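PDB 4I5K: Serine/threonine-protein phosphatase 2A regulatory subunit B'' subunit alpha from Homo sapiens, which serves as a calcium-binding regulatory B'' subunit of protein phosphatase 2A and might modulate the substrate selectivity, activity and localization of the catalytic enzyme. Local coordinates for the calcium ion site. Sequence-based numbering; all coordinates share one arbitrary frame.

The calcium ion site. Residues 126-134, 137, 140, 170. With CA (calcium ion), chain B.
This calcium site is an EF-hand loop. It runs from Asp126, just after helix 112-125, through strand 133-134 into helix 135-141. Asp126, Asp128 and Asp130 supply loop positions 1, 3 and 5, and Tyr132 gives its backbone carbonyl at position 7. Asp137 fills position 12, where EF-hands usually carry a glutamate. The protein oxygens modelled on the ion lie close to a square pyramid; weak ligands and waters may be unseen at 2.90 Å.

Each aspartate points one oxygen at the ion. Asp126 holds CG anti to its backbone N (chi1 -169°), and Asp126 OD1 lies 2.2 Å from the calcium ion CA. Its other oxygen, OD2, turns back across the loop. The syn lone pair of Asp126 OD2 accepts a hydrogen bond from Leu131 N at 2.7 Å. Asp128 and Asp130 both place CG between the backbone N and the carbonyl carbon. Asp128 binds the calcium ion through OD2 at 2.3 Å, and its OD1 stays at a looser 3.3 Å. Asp130 binds through OD1. The anti side of its OD2 faces NH2 of Arg170, in a salt bridge tilted out of the guanidinium plane. The same guanidinium lies over the rim of one face of the Tyr132 ring.

Asp137 reaches in from helix 135-141 with CG anti to its carbonyl carbon (chi1 -85°). Asp137 OD2 meets the calcium ion at 2.3 Å. Ser134 N gives Asp137 OD2 a nearly straight hydrogen bond of 3.1 Å from above the carboxylate plane. Asp137 OD1 points away from the ion and takes hydrogen bonds from Thr127 OG1 and Arg140 NH2. Thr127 OG1 donates to the anti lone pair of Asp137 OD1. Arg140 NH2 meets Asp137 OD1 from above the carboxylate plane at 2.9 Å. Arg140 also forms a salt bridge with Asp128. The two arginines may offset some of the crowded negative charge.

By tying the two helices to one ion, the loop likely stabilises this EF-hand of the regulatory subunit.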
loop_
_atom_site.group_PDB
_atom_site.type_symbol
_atom_site.label_atom_id
_atom_site.label_comp_id
_atom_site.label_asym_id
_atom_site.label_seq_id
_atom_site.Cartn_x
_atom_site.Cartn_y
_atom_site.Cartn_z
ATOM N N ASP A 126 12.698 7.971 -9.381
ATOM C CA ASP A 126 13.268 7.333 -10.565
ATOM C C ASP A 126 14.543 8.059 -10.982
ATOM O O ASP A 126 14.581 8.725 -12.015
ATOM C CB ASP A 126 12.250 7.365 -11.701
ATOM C CG ASP A 126 12.646 6.497 -12.879
ATOM O OD1 ASP A 126 13.366 5.506 -12.677
ATOM O OD2 ASP A 126 12.222 6.804 -14.012
ATOM N N THR A 127 15.589 7.903 -10.173
ATOM C CA THR A 127 16.838 8.641 -10.349
ATOM C C THR A 127 17.585 8.259 -11.624
ATOM O O THR A 127 18.275 9.097 -12.200
ATOM C CB THR A 127 17.771 8.510 -9.119
ATOM O OG1 THR A 127 17.671 7.193 -8.562
ATOM C CG2 THR A 127 17.385 9.523 -8.052
ATOM N N ASP A 128 17.469 7.003 -12.056
ATOM C CA ASP A 128 18.083 6.600 -13.321
ATOM C C ASP A 128 17.172 6.823 -14.556
ATOM O O ASP A 128 17.548 6.497 -15.685
ATOM C CB ASP A 128 18.662 5.174 -13.265
ATOM C CG ASP A 128 17.631 4.113 -12.932
ATOM O OD1 ASP A 128 17.514 3.143 -13.709
ATOM O OD2 ASP A 128 16.948 4.220 -11.897
ATOM N N HIS A 129 15.994 7.403 -14.327
ATOM C CA HIS A 129 15.053 7.802 -15.382
ATOM C C HIS A 129 14.550 6.698 -16.330
ATOM O O HIS A 129 14.113 7.003 -17.438
ATOM C CB HIS A 129 15.690 8.913 -16.243
ATOM C CG HIS A 129 16.140 10.118 -15.470
ATOM N ND1 HIS A 129 16.148 10.170 -14.092
ATOM C CD2 HIS A 129 16.692 11.283 -15.889
ATOM C CE1 HIS A 129 16.625 11.337 -13.697
ATOM N NE2 HIS A 129 16.973 12.027 -14.768
ATOM N N ASP A 130 14.556 5.442 -15.895
ATOM C CA ASP A 130 14.125 4.340 -16.760
ATOM C C ASP A 130 12.645 4.012 -16.609
ATOM O O ASP A 130 12.164 3.040 -17.197
ATOM C CB ASP A 130 14.933 3.073 -16.487
ATOM C CG ASP A 130 14.827 2.624 -15.065
ATOM O OD1 ASP A 130 14.486 3.469 -14.218
ATOM O OD2 ASP A 130 15.070 1.430 -14.795
ATOM N N LEU A 131 11.945 4.803 -15.796
ATOM C CA LEU A 131 10.514 4.620 -15.537
ATOM C C LEU A 131 10.167 3.378 -14.702
ATOM O O LEU A 131 9.027 2.917 -14.687
ATOM C CB LEU A 131 9.740 4.659 -16.857
ATOM C CG LEU A 131 9.991 5.993 -17.564
ATOM C CD1 LEU A 131 9.480 5.979 -18.985
ATOM C CD2 LEU A 131 9.340 7.113 -16.768
ATOM N N TYR A 132 11.166 2.846 -14.013
ATOM C CA TYR A 132 10.962 1.775 -13.042
ATOM C C TYR A 132 11.709 2.123 -11.769
ATOM O O TYR A 132 12.757 2.767 -11.814
ATOM C CB TYR A 132 11.470 0.436 -13.569
ATOM C CG TYR A 132 10.554 -0.221 -14.563
ATOM C CD1 TYR A 132 10.489 0.220 -15.874
ATOM C CD2 TYR A 132 9.762 -1.299 -14.197
ATOM C CE1 TYR A 132 9.656 -0.387 -16.787
ATOM C CE2 TYR A 132 8.926 -1.912 -15.107
ATOM C CZ TYR A 132 8.881 -1.453 -16.398
ATOM O OH TYR A 132 8.053 -2.058 -17.310
ATOM N N ILE A 133 11.194 1.660 -10.637
ATOM C CA ILE A 133 11.868 1.893 -9.371
ATOM C C ILE A 133 12.675 0.658 -9.019
ATOM O O ILE A 133 12.131 -0.438 -8.865
ATOM C CB ILE A 133 10.860 2.168 -8.231
ATOM C CG1 ILE A 133 9.935 3.333 -8.591
ATOM C CG2 ILE A 133 11.589 2.441 -6.915
ATOM C CD1 ILE A 133 10.659 4.637 -8.846
ATOM N N SER A 134 13.986 0.840 -8.922
ATOM C CA SER A 134 14.880 -0.231 -8.511
ATOM C C SER A 134 15.180 -0.113 -7.027
ATOM O O SER A 134 14.755 0.831 -6.366
ATOM C CB SER A 134 16.182 -0.183 -9.307
ATOM O OG SER A 134 16.906 1.002 -9.024
ATOM N N ASP A 137 17.422 2.940 -6.621
ATOM C CA ASP A 137 16.703 4.209 -6.680
ATOM C C ASP A 137 16.296 4.701 -5.303
ATOM O O ASP A 137 16.313 5.900 -5.032
ATOM C CB ASP A 137 15.454 4.071 -7.549
ATOM C CG ASP A 137 15.744 4.273 -9.010
ATOM O OD1 ASP A 137 16.666 5.052 -9.326
ATOM O OD2 ASP A 137 15.064 3.646 -9.841
ATOM N N ARG A 140 19.428 5.894 -3.412
ATOM C CA ARG A 140 19.976 7.148 -3.927
ATOM C C ARG A 140 19.088 8.354 -3.621
ATOM O O ARG A 140 19.539 9.497 -3.687
ATOM C CB ARG A 140 20.250 7.037 -5.431
ATOM C CG ARG A 140 21.466 6.177 -5.743
ATOM C CD ARG A 140 21.704 5.980 -7.233
ATOM N NE ARG A 140 20.525 5.467 -7.921
ATOM C CZ ARG A 140 20.566 4.802 -9.073
ATOM N NH1 ARG A 140 21.730 4.560 -9.660
ATOM N NH2 ARG A 140 19.444 4.367 -9.632
ATOM N N ARG A 170 12.874 -4.980 -10.357
ATOM C CA ARG A 170 12.259 -3.719 -10.752
ATOM C C ARG A 170 10.814 -3.599 -10.299
ATOM O O ARG A 170 9.998 -4.473 -10.570
ATOM C CB ARG A 170 12.297 -3.557 -12.271
ATOM C CG ARG A 170 13.636 -3.197 -12.872
ATOM C CD ARG A 170 13.445 -2.919 -14.357
ATOM N NE ARG A 170 14.207 -1.768 -14.830
ATOM C CZ ARG A 170 14.227 -1.366 -16.096
ATOM N NH1 ARG A 170 13.519 -2.018 -17.008
ATOM N NH2 ARG A 170 14.945 -0.309 -16.452
HETATM CA CA CA B . 14.718 3.863 -12.143
#